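Local coordinates for beta-lactamase (Chitinophaga pinensis, PDB 6N36), which probably hydrolyses beta-lactam antibiotics as a metallo-beta-lactamase, with zinc bound in its active site, at residues Y30-Y35 with A64-L69; F40-P45 with G148-V153; Q156-T161 with A208-A213; Y178-A183 with F219-A224. All coordinates share one frame; numbering follows the deposited sequence.

Contact 1 of 4, residues Y30-Y35 with A64-L69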
# COMPACT_ATOMS: atom_id res chain seq x y z
N TYR A 30 -12.52 -1.91 4.37
CA TYR A 30 -12.36 -1.32 5.71
C TYR A 30 -10.93 -0.78 5.84
O TYR A 30 -9.93 -1.37 5.35
CB TYR A 30 -12.58 -2.36 6.81
CG TYR A 30 -13.97 -2.94 6.80
CD1 TYR A 30 -14.29 -3.98 5.93
CD2 TYR A 30 -14.97 -2.45 7.61
CE1 TYR A 30 -15.57 -4.50 5.85
CE2 TYR A 30 -16.25 -3.01 7.58
CZ TYR A 30 -16.56 -4.01 6.66
OH TYR A 30 -17.82 -4.60 6.60
N TYR A 31 -10.83 0.29 6.63
CA TYR A 31 -9.57 0.89 7.09
C TYR A 31 -9.23 0.26 8.44
O TYR A 31 -10.03 0.35 9.36
CB TYR A 31 -9.66 2.40 7.24
CG TYR A 31 -8.32 3.05 7.53
CD1 TYR A 31 -7.48 3.43 6.50
CD2 TYR A 31 -7.85 3.23 8.84
CE1 TYR A 31 -6.25 3.99 6.74
CE2 TYR A 31 -6.62 3.81 9.08
CZ TYR A 31 -5.83 4.24 8.04
OH TYR A 31 -4.59 4.78 8.23
N ILE A 32 -8.09 -0.38 8.58
CA ILE A 32 -7.64 -1.00 9.86
C ILE A 32 -6.20 -0.56 10.21
O ILE A 32 -5.55 -1.23 11.01
CB ILE A 32 -7.77 -2.53 9.83
CG1 ILE A 32 -6.95 -3.21 8.72
CG2 ILE A 32 -9.24 -2.89 9.75
CD1 ILE A 32 -6.85 -4.70 8.92
N GLY A 33 -5.75 0.54 9.64
CA GLY A 33 -4.39 1.01 9.81
C GLY A 33 -4.21 1.87 11.04
O GLY A 33 -5.05 1.89 11.92
N THR A 34 -3.11 2.60 11.04
CA THR A 34 -2.79 3.52 12.15
C THR A 34 -3.14 4.96 11.74
O THR A 34 -3.77 5.20 10.70
CB THR A 34 -1.32 3.35 12.53
OG1 THR A 34 -0.53 3.68 11.39
CG2 THR A 34 -1.02 1.96 13.03
N TYR A 35 -2.80 5.92 12.60
CA TYR A 35 -3.08 7.33 12.25
C TYR A 35 -2.50 7.63 10.87
O TYR A 35 -3.16 8.34 10.12
CB TYR A 35 -2.57 8.27 13.35
CG TYR A 35 -3.01 9.71 13.17
CD1 TYR A 35 -4.23 10.14 13.66
CD2 TYR A 35 -2.21 10.63 12.53
CE1 TYR A 35 -4.67 11.45 13.48
CE2 TYR A 35 -2.63 11.93 12.31
CZ TYR A 35 -3.86 12.33 12.80
OH TYR A 35 -4.30 13.61 12.59
N ALA A 64 -6.44 -6.59 16.57
CA ALA A 64 -7.36 -5.85 17.45
C ALA A 64 -8.38 -5.07 16.64
O ALA A 64 -9.57 -4.99 17.04
CB ALA A 64 -6.60 -4.93 18.37
N HIS A 65 -7.93 -4.42 15.54
CA HIS A 65 -8.84 -3.60 14.74
C HIS A 65 -9.87 -4.52 14.09
O HIS A 65 -11.03 -4.14 13.97
CB HIS A 65 -8.04 -2.81 13.72
CG HIS A 65 -7.34 -1.65 14.30
ND1 HIS A 65 -6.43 -0.90 13.57
CD2 HIS A 65 -7.36 -1.12 15.53
CE1 HIS A 65 -5.96 0.06 14.34
NE2 HIS A 65 -6.52 -0.03 15.53
N MET A 66 -9.41 -5.67 13.61
CA MET A 66 -10.33 -6.63 12.97
C MET A 66 -11.37 -7.11 13.98
O MET A 66 -12.57 -7.13 13.63
CB MET A 66 -9.54 -7.76 12.35
CG MET A 66 -8.89 -7.33 11.07
SD MET A 66 -7.96 -8.64 10.26
CE MET A 66 -9.36 -9.66 9.74
N LYS A 67 -10.96 -7.37 15.22
CA LYS A 67 -11.89 -7.82 16.28
C LYS A 67 -12.93 -6.70 16.48
O LYS A 67 -14.16 -7.00 16.57
CB LYS A 67 -11.12 -8.13 17.56
CG LYS A 67 -11.99 -8.59 18.72
CD LYS A 67 -11.25 -8.70 20.06
CE LYS A 67 -12.19 -8.56 21.24
NZ LYS A 67 -11.51 -8.37 22.55
N THR A 68 -12.49 -5.44 16.62
CA THR A 68 -13.42 -4.29 16.80
C THR A 68 -14.50 -4.28 15.71
O THR A 68 -15.65 -3.96 16.02
CB THR A 68 -12.68 -2.95 16.81
OG1 THR A 68 -11.88 -3.00 18.00
CG2 THR A 68 -13.60 -1.76 16.76
N LEU A 69 -14.14 -4.59 14.45
CA LEU A 69 -15.07 -4.61 13.30
C LEU A 69 -15.91 -5.90 13.25
O LEU A 69 -16.85 -5.91 12.40
CB LEU A 69 -14.27 -4.47 12.00
CG LEU A 69 -13.55 -3.13 11.81
CD1 LEU A 69 -12.68 -3.20 10.55
CD2 LEU A 69 -14.54 -2.00 11.76

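Contact 2 of 4, residues F40-P45 with G148-V153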
# COMPACT_ATOMS: atom_id res chain seq x y z
N PHE A 40 -5.51 -1.94 4.63
CA PHE A 40 -6.85 -2.04 4.06
C PHE A 40 -7.29 -3.50 4.10
O PHE A 40 -6.52 -4.39 3.75
CB PHE A 40 -6.85 -1.48 2.66
CG PHE A 40 -6.26 -0.09 2.62
CD1 PHE A 40 -7.04 1.00 2.97
CD2 PHE A 40 -4.94 0.11 2.25
CE1 PHE A 40 -6.51 2.28 2.92
CE2 PHE A 40 -4.43 1.39 2.21
CZ PHE A 40 -5.19 2.45 2.60
N LEU A 41 -8.52 -3.71 4.54
CA LEU A 41 -9.10 -5.07 4.67
C LEU A 41 -10.27 -5.18 3.72
O LEU A 41 -11.17 -4.33 3.77
CB LEU A 41 -9.57 -5.29 6.12
CG LEU A 41 -10.17 -6.67 6.37
CD1 LEU A 41 -9.12 -7.74 6.38
CD2 LEU A 41 -10.98 -6.61 7.67
N ILE A 42 -10.25 -6.17 2.83
CA ILE A 42 -11.38 -6.47 1.92
C ILE A 42 -11.95 -7.80 2.37
O ILE A 42 -11.23 -8.80 2.39
CB ILE A 42 -10.88 -6.54 0.49
CG1 ILE A 42 -10.28 -5.22 0.04
CG2 ILE A 42 -12.02 -7.01 -0.43
CD1 ILE A 42 -9.54 -5.34 -1.21
N THR A 43 -13.20 -7.81 2.77
CA THR A 43 -13.84 -8.99 3.38
C THR A 43 -14.64 -9.73 2.31
O THR A 43 -15.29 -9.07 1.50
CB THR A 43 -14.71 -8.62 4.56
OG1 THR A 43 -15.76 -7.70 4.17
CG2 THR A 43 -13.87 -8.01 5.66
N THR A 44 -14.62 -11.04 2.37
CA THR A 44 -15.43 -11.85 1.43
C THR A 44 -15.92 -13.08 2.15
O THR A 44 -15.41 -13.49 3.22
CB THR A 44 -14.66 -12.29 0.18
OG1 THR A 44 -14.06 -13.57 0.39
CG2 THR A 44 -13.60 -11.30 -0.26
N PRO A 45 -16.95 -13.74 1.60
CA PRO A 45 -17.44 -14.96 2.22
C PRO A 45 -16.41 -16.07 2.32
O PRO A 45 -16.62 -16.94 3.16
CB PRO A 45 -18.60 -15.38 1.32
CG PRO A 45 -19.07 -14.05 0.72
CD PRO A 45 -17.79 -13.28 0.48
N GLY A 148 -13.75 -14.96 -3.33
CA GLY A 148 -15.12 -14.74 -2.81
C GLY A 148 -15.89 -13.64 -3.55
O GLY A 148 -16.66 -12.91 -2.90
N GLY A 149 -15.76 -13.58 -4.89
CA GLY A 149 -16.52 -12.61 -5.70
C GLY A 149 -15.76 -11.34 -5.98
O GLY A 149 -16.22 -10.58 -6.85
N MET A 150 -14.69 -11.05 -5.24
CA MET A 150 -13.85 -9.85 -5.45
C MET A 150 -12.84 -10.11 -6.55
O MET A 150 -12.28 -11.23 -6.65
CB MET A 150 -13.09 -9.45 -4.18
CG MET A 150 -13.98 -8.85 -3.19
SD MET A 150 -14.85 -7.36 -3.64
CE MET A 150 -13.41 -6.37 -4.04
N LYS A 151 -12.61 -9.06 -7.33
CA LYS A 151 -11.56 -9.03 -8.37
C LYS A 151 -10.71 -7.77 -8.15
O LYS A 151 -11.21 -6.66 -8.29
CB LYS A 151 -12.18 -9.02 -9.77
CG LYS A 151 -11.13 -8.97 -10.86
CD LYS A 151 -11.64 -9.23 -12.27
CE LYS A 151 -10.51 -9.12 -13.28
NZ LYS A 151 -10.80 -9.83 -14.55
N ILE A 152 -9.47 -7.98 -7.78
CA ILE A 152 -8.51 -6.89 -7.57
C ILE A 152 -7.51 -6.92 -8.72
O ILE A 152 -6.89 -7.97 -8.94
CB ILE A 152 -7.80 -7.10 -6.23
CG1 ILE A 152 -8.77 -7.10 -5.05
CG2 ILE A 152 -6.70 -6.06 -6.08
CD1 ILE A 152 -8.13 -7.72 -3.82
N VAL A 153 -7.34 -5.79 -9.39
CA VAL A 153 -6.31 -5.68 -10.45
C VAL A 153 -5.07 -4.93 -9.93
O VAL A 153 -5.23 -3.86 -9.33
CB VAL A 153 -6.90 -5.01 -11.69
CG1 VAL A 153 -5.80 -4.83 -12.73
CG2 VAL A 153 -8.06 -5.83 -12.25

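Contact 3 of 4, residues Q156-T161 with A208-A213. With ZN (zinc ion), chain C.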
# COMPACT_ATOMS: atom_id res chain seq x y z
N GLN A 156 1.35 -1.95 -12.13
CA GLN A 156 2.75 -1.66 -11.77
C GLN A 156 2.99 -0.15 -11.86
O GLN A 156 2.80 0.44 -12.94
CB GLN A 156 3.77 -2.44 -12.61
CG GLN A 156 3.70 -3.94 -12.39
CD GLN A 156 4.71 -4.63 -13.29
OE1 GLN A 156 4.89 -4.22 -14.45
NE2 GLN A 156 5.34 -5.69 -12.80
N HIS A 157 3.43 0.44 -10.75
CA HIS A 157 3.69 1.88 -10.59
C HIS A 157 5.10 2.04 -10.05
O HIS A 157 5.27 2.53 -8.95
CB HIS A 157 2.57 2.52 -9.78
CG HIS A 157 1.30 2.58 -10.52
ND1 HIS A 157 0.08 2.62 -9.88
CD2 HIS A 157 1.04 2.64 -11.86
CE1 HIS A 157 -0.87 2.61 -10.79
NE2 HIS A 157 -0.34 2.61 -12.02
N PRO A 158 6.12 1.59 -10.80
CA PRO A 158 7.47 1.50 -10.27
C PRO A 158 8.09 2.88 -10.00
O PRO A 158 7.63 3.93 -10.53
CB PRO A 158 8.24 0.80 -11.33
CG PRO A 158 7.50 1.15 -12.60
CD PRO A 158 6.04 1.06 -12.18
N GLY A 159 9.14 2.86 -9.19
CA GLY A 159 10.00 4.02 -8.92
C GLY A 159 10.29 4.10 -7.43
O GLY A 159 11.44 3.89 -7.02
N HIS A 160 9.28 4.34 -6.65
CA HIS A 160 9.47 4.43 -5.17
C HIS A 160 10.12 3.13 -4.67
O HIS A 160 11.08 3.18 -3.90
CB HIS A 160 8.10 4.70 -4.53
CG HIS A 160 8.23 4.91 -3.09
ND1 HIS A 160 8.52 6.15 -2.56
CD2 HIS A 160 8.14 4.05 -2.06
CE1 HIS A 160 8.64 6.02 -1.26
NE2 HIS A 160 8.42 4.77 -0.92
N THR A 161 9.72 1.98 -5.22
CA THR A 161 10.49 0.74 -5.26
C THR A 161 10.32 0.19 -6.67
O THR A 161 9.38 0.57 -7.35
CB THR A 161 10.07 -0.34 -4.28
OG1 THR A 161 8.73 -0.71 -4.56
CG2 THR A 161 10.14 0.14 -2.85
N ALA A 208 8.98 8.22 -14.47
CA ALA A 208 8.35 8.97 -15.57
C ALA A 208 7.13 8.21 -16.09
O ALA A 208 6.03 8.79 -16.28
CB ALA A 208 9.30 9.24 -16.69
N TYR A 209 7.30 6.89 -16.27
CA TYR A 209 6.21 5.99 -16.69
C TYR A 209 5.06 6.07 -15.70
O TYR A 209 3.87 6.29 -16.05
CB TYR A 209 6.70 4.55 -16.90
CG TYR A 209 5.55 3.57 -16.96
CD1 TYR A 209 4.87 3.35 -18.14
CD2 TYR A 209 5.05 2.94 -15.84
CE1 TYR A 209 3.77 2.55 -18.19
CE2 TYR A 209 3.95 2.12 -15.87
CZ TYR A 209 3.35 1.84 -17.09
OH TYR A 209 2.21 1.07 -17.16
N THR A 210 5.38 5.93 -14.41
CA THR A 210 4.34 5.86 -13.36
C THR A 210 3.56 7.17 -13.30
O THR A 210 2.32 7.13 -13.14
CB THR A 210 5.03 5.54 -12.05
OG1 THR A 210 5.47 4.19 -12.17
CG2 THR A 210 4.12 5.70 -10.86
N LEU A 211 4.24 8.32 -13.37
CA LEU A 211 3.49 9.60 -13.29
C LEU A 211 2.45 9.67 -14.41
O LEU A 211 1.30 10.07 -14.14
CB LEU A 211 4.49 10.74 -13.32
CG LEU A 211 5.23 10.94 -12.01
CD1 LEU A 211 6.54 11.65 -12.23
CD2 LEU A 211 4.33 11.66 -11.03
N LYS A 212 2.80 9.25 -15.61
CA LYS A 212 1.84 9.27 -16.74
C LYS A 212 0.74 8.22 -16.55
O LYS A 212 -0.46 8.52 -16.70
CB LYS A 212 2.58 9.09 -18.07
CG LYS A 212 3.53 10.23 -18.41
CD LYS A 212 4.29 10.06 -19.70
CE LYS A 212 5.40 9.04 -19.60
NZ LYS A 212 6.08 8.83 -20.90
N ALA A 213 1.13 7.02 -16.14
CA ALA A 213 0.24 5.85 -16.01
C ALA A 213 -0.82 6.14 -14.92
O ALA A 213 -2.01 5.89 -15.13
CB ALA A 213 1.03 4.63 -15.70
ZN ZN C . 8.30 3.90 1.01
O HOH W 1 1.00 0.20 -14.89
O HOH W 2 6.34 5.21 1.53
O HOH W 3 8.29 3.67 3.02
O HOH W 4 9.57 5.63 1.71

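Contact 4 of 4, residues Y178-A183 with F219-A224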
# COMPACT_ATOMS: atom_id res chain seq x y z
N TYR A 178 -18.76 1.14 -6.28
CA TYR A 178 -17.64 2.13 -6.34
C TYR A 178 -16.35 1.45 -6.82
O TYR A 178 -15.99 0.34 -6.33
CB TYR A 178 -17.35 2.76 -4.98
CG TYR A 178 -18.47 3.53 -4.35
CD1 TYR A 178 -19.37 2.90 -3.50
CD2 TYR A 178 -18.59 4.90 -4.54
CE1 TYR A 178 -20.41 3.63 -2.93
CE2 TYR A 178 -19.61 5.63 -3.97
CZ TYR A 178 -20.53 4.99 -3.17
OH TYR A 178 -21.53 5.74 -2.63
N LYS A 179 -15.70 2.08 -7.78
CA LYS A 179 -14.35 1.63 -8.20
C LYS A 179 -13.32 2.36 -7.34
O LYS A 179 -13.32 3.60 -7.26
CB LYS A 179 -14.08 1.93 -9.69
CG LYS A 179 -12.79 1.28 -10.19
CD LYS A 179 -12.60 1.40 -11.68
CE LYS A 179 -13.61 0.63 -12.49
NZ LYS A 179 -13.50 -0.83 -12.25
N VAL A 180 -12.57 1.57 -6.58
CA VAL A 180 -11.61 2.11 -5.61
C VAL A 180 -10.20 1.89 -6.15
O VAL A 180 -9.88 0.78 -6.66
CB VAL A 180 -11.78 1.39 -4.26
CG1 VAL A 180 -10.80 1.93 -3.24
CG2 VAL A 180 -13.21 1.50 -3.74
N LEU A 181 -9.39 2.91 -5.97
CA LEU A 181 -7.93 2.82 -6.22
C LEU A 181 -7.22 2.96 -4.88
O LEU A 181 -7.44 3.97 -4.18
CB LEU A 181 -7.54 3.95 -7.17
CG LEU A 181 -6.01 4.13 -7.33
CD1 LEU A 181 -5.40 2.94 -8.04
CD2 LEU A 181 -5.69 5.41 -8.12
N ILE A 182 -6.40 1.98 -4.57
CA ILE A 182 -5.40 2.10 -3.47
C ILE A 182 -4.09 2.43 -4.21
O ILE A 182 -3.52 1.53 -4.87
CB ILE A 182 -5.31 0.83 -2.63
CG1 ILE A 182 -6.65 0.46 -1.97
CG2 ILE A 182 -4.18 0.98 -1.61
CD1 ILE A 182 -7.23 1.46 -1.06
N ALA A 183 -3.74 3.70 -4.18
CA ALA A 183 -2.70 4.31 -5.03
C ALA A 183 -1.37 4.33 -4.31
O ALA A 183 -1.31 4.97 -3.24
CB ALA A 183 -3.06 5.72 -5.42
N PHE A 219 -11.34 6.04 -11.67
CA PHE A 219 -11.87 5.42 -10.44
C PHE A 219 -12.85 6.39 -9.77
O PHE A 219 -12.88 7.60 -10.13
CB PHE A 219 -10.73 5.07 -9.48
CG PHE A 219 -9.79 6.22 -9.28
CD1 PHE A 219 -8.69 6.42 -10.11
CD2 PHE A 219 -10.06 7.15 -8.29
CE1 PHE A 219 -7.90 7.54 -9.94
CE2 PHE A 219 -9.27 8.27 -8.15
CZ PHE A 219 -8.20 8.46 -8.97
N ASP A 220 -13.60 5.91 -8.79
CA ASP A 220 -14.52 6.76 -8.01
C ASP A 220 -13.84 7.27 -6.75
O ASP A 220 -14.02 8.45 -6.40
CB ASP A 220 -15.79 5.96 -7.67
CG ASP A 220 -16.56 5.52 -8.91
OD1 ASP A 220 -16.80 6.40 -9.75
OD2 ASP A 220 -16.83 4.31 -9.05
N LEU A 221 -13.22 6.35 -6.00
CA LEU A 221 -12.68 6.67 -4.66
C LEU A 221 -11.18 6.34 -4.67
O LEU A 221 -10.81 5.40 -5.33
CB LEU A 221 -13.37 5.83 -3.59
CG LEU A 221 -14.89 5.79 -3.61
CD1 LEU A 221 -15.37 4.96 -2.43
CD2 LEU A 221 -15.47 7.21 -3.55
N TRP A 222 -10.39 7.06 -3.90
CA TRP A 222 -8.95 6.69 -3.76
C TRP A 222 -8.47 6.83 -2.34
O TRP A 222 -8.88 7.75 -1.66
CB TRP A 222 -8.05 7.42 -4.76
CG TRP A 222 -7.81 8.88 -4.50
CD1 TRP A 222 -8.66 9.94 -4.72
CD2 TRP A 222 -6.58 9.47 -4.03
NE1 TRP A 222 -8.06 11.12 -4.35
CE2 TRP A 222 -6.77 10.86 -3.96
CE3 TRP A 222 -5.33 8.94 -3.67
CZ2 TRP A 222 -5.77 11.74 -3.53
CZ3 TRP A 222 -4.34 9.81 -3.30
CH2 TRP A 222 -4.56 11.18 -3.21
N LEU A 223 -7.49 5.99 -2.00
CA LEU A 223 -6.75 6.09 -0.73
C LEU A 223 -5.31 5.72 -1.07
O LEU A 223 -5.02 5.33 -2.17
CB LEU A 223 -7.34 5.19 0.36
CG LEU A 223 -8.79 5.51 0.79
CD1 LEU A 223 -9.77 4.78 -0.08
CD2 LEU A 223 -9.02 5.16 2.23
N ALA A 224 -4.43 5.93 -0.12
CA ALA A 224 -2.99 5.73 -0.32
C ALA A 224 -2.37 5.23 0.98
O ALA A 224 -3.02 5.18 2.00
CB ALA A 224 -2.37 7.04 -0.77

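Contact 1 of 4, residues Y30-Y35 with A64-L69
Ile-32 meets His-65, Met-66 and Leu-69 where helix 58-69 packs on the larger sheet of the metallo-beta-lactamase fold, an alpha-beta/beta-alpha sandwich. Ile-32 follows strand 29-31 directly.

The buried end is tight. His-65 ND1 donates to Ile-32 O at 2.7 Å, and the bond is nearly straight (173°). The oxygen lies in the imidazole plane, but the donor stands 63° out of the carbonyl plane. The ring therefore approaches the carbonyl from above. His-65 NE2 is bonded to Asp-19, so both nitrogens are held and the ring's rotation is fixed.

The two branches of Ile-32 divide the apolar work. CG1 sits between the backbone N and the carbonyl carbon (chi1 60°) and carries CD1 to 4.0 Å from Met-66 CG. CG2 presses on Leu-69 CD1 at 3.5 Å.

The other end is looser and partly open to solvent. Tyr-30 and Leu-69 pass each other in opposite directions. Tyr-30 CD2 lies 3.8 Å from Leu-69 CD1. Phe-71 meets the Tyr-30 ring edge-to-face.

At the tight end, His-65 CE1 comes to 3.2 Å from Gly-33 O, which lies at the ring edge near its plane.

Contact 2 of 4, residues F40-P45 with G148-V153
Ile-42 meets Met-150 and Ile-152 between the two central sheets of the alpha-beta/beta-alpha sandwich. The touching parts, residues 42-45 and 148-152, run 156° apart, in nearly opposite directions. No hydrogen bond crosses the contact. Apart from the backbone of Gly-148, the touching atoms belong to side chains.

The apolar contacts come first. Ile-42 and Ile-152 reach toward each other tip to tip, with their CD1 atoms 3.8 Å apart. Both have CG1 anti to the carbonyl carbon (chi1 -61° in each), and both chains are extended beyond it. Met-150 behaves differently. Its chain bends at chi2 and chi3 and folds back across Ile-42. Ile-42 CG2 thus touches Met-150 CG and Met-150 CE, each at 3.9 Å. Thr-44 CG2 adds a methyl on Met-150 CG at 3.8 Å.

At the more exposed end a few polar atoms rest against carbon, in van der Waals contact. Thr-44 OG1 rests 3.6 Å from Gly-148 CA. Gly-148 has no side chain; a CB there would point toward Thr-44 and clash with OG1. Its positive phi separately favours glycine. Thr-44 OG1 is hydrogen-bonded to Gly-47 O, in the loop before strand 48-51. Pro-45 CD lies 3.6 Å from Gly-148 O.

Around the contact, Ile-42 also packs on Leu-29 of strand 29-31 and on Ile-49 of strand 48-51, both in its own sheet. From the facing sheet, Phe-169 of strand 165-172 touches Ile-42, Met-150 and Ile-152, and Phe-167 of the same strand also touches Ile-152.

Contact 3 of 4, residues Q156-T161 with A208-A213
His-157 and Thr-210 bring their CA atoms to 4.9 Å where the irregular segment 156-161 runs beside helix 203-215.

Thr-210 is the main side chain. Its OG1 lies 2.7 Å from Pro-158 O and also within hydrogen-bonding distance of Asp-206 O one turn back in the helix. OG1 is also 3.0 Å from Pro-158 N, but the proline nitrogen has no hydrogen to give. The other branch, Thr-210 CG2, is anti to the backbone N and touches His-157 CB at 3.7 Å.

Tyr-209 meets the loop at its ring edge. Its CE2 is 3.6 Å from Gln-156 O, which lies in the ring plane. A water bridges the same two residues: it donates to Gln-156 O at 2.7 Å and accepts from Tyr-209 OH at 2.7 Å. Ala-213 CB covers one face of the ring, offset toward its rim.

Farther along the loop, His-160 NE2 binds zinc at 2.1 Å. With His-83 and His-85 it forms the three-histidine zinc site of the metallo-beta-lactamase fold, which three waters complete. His-160 ND1 is bonded to Ser-187 O, which helps fix the ring's rotation. The contact joins the start of this loop, His-157 and Pro-158, to helix 203-215, while His-160 lies beyond it at the zinc.

The loop connects strand 150-156 to strand 165-172, where Ser-166 bonds His-157 ND1. The helix packs in turn on helix 250-268 through Ala-208 and Leu-211.

Contact 4 of 4, residues Y178-A183 with F219-A224
Leu-181 lies over one face of the Phe-219 ring. Its CD2 is 3.5 Å above the ring plane of Phe-219, offset toward the rim, and makes a CH-pi contact 27° off the ring normal. Leu-221 N lies at the edge of the same ring, in plane. The Tyr-178 ring turns an edge to Asp-220 CB, while Leu-221 CD1 approaches it obliquely at 3.9 Å from CD2 of Tyr-178. Tyr-253 meets both Phe-219 and Trp-222 edge-to-face.

These groups sit on two parallel strands of a beta-alpha-beta unit, 177-182 and 221-223, joined through helix 203-215. Val-180 pairs with Leu-221, Leu-181 with Trp-222 and Ile-182 with Leu-223. Leu-181 N donates to Leu-221 O at 2.9 Å, and Leu-181 O accepts from Leu-223 N at 3.0 Å. Ala-183 N closes the ladder on Leu-223 O at 2.9 Å. Val-180, Ile-182, Leu-221 and Leu-223 face one side of the sheet, Leu-181 and Trp-222 the other.

The start of the ladder is different. Asp-220 OD2 accepts from Lys-179 N at 2.8 Å, almost straight (178°), on its anti side. Lys-179 O takes two donors, Asp-220 N at 2.8 Å and Leu-221 N at 3.0 Å. Lys-179 NZ points elsewhere and forms a salt bridge with Asp-170.

The chemistry implies that Asp-220 OD2 takes the place of a backbone carbonyl as acceptor for Lys-179 N, just before the paired strands begin. Asp-220 is probably ionised, and its negative charge would strengthen the bond from Lys-179 N.

In the fold
Contacts 1 and 2 share the larger sheet, where Tyr-30 N lies 2.8 Å from Leu-41 O, a probable hydrogen bond. Contacts 2 and 4 meet between the sheets: Phe-40 CZ is 3.5 Å from Ala-224 O. Strand 150-156 runs from contact 2 to contact 3; the centres of contacts 2 and 3 are about 25 Å apart. Contact 3 takes its helix from the crossover that joins the strands of contact 4. Contacts 1 and 3 lie on opposite sides of the chain's centre, about 29 Å apart between centres. Contact 3 supplies His-160 to one zinc. The side chain of Ala-224 in contact 4 is about 10 Å from a zinc, and His-226, just beyond it, binds the second zinc with Asp-87 and His-88.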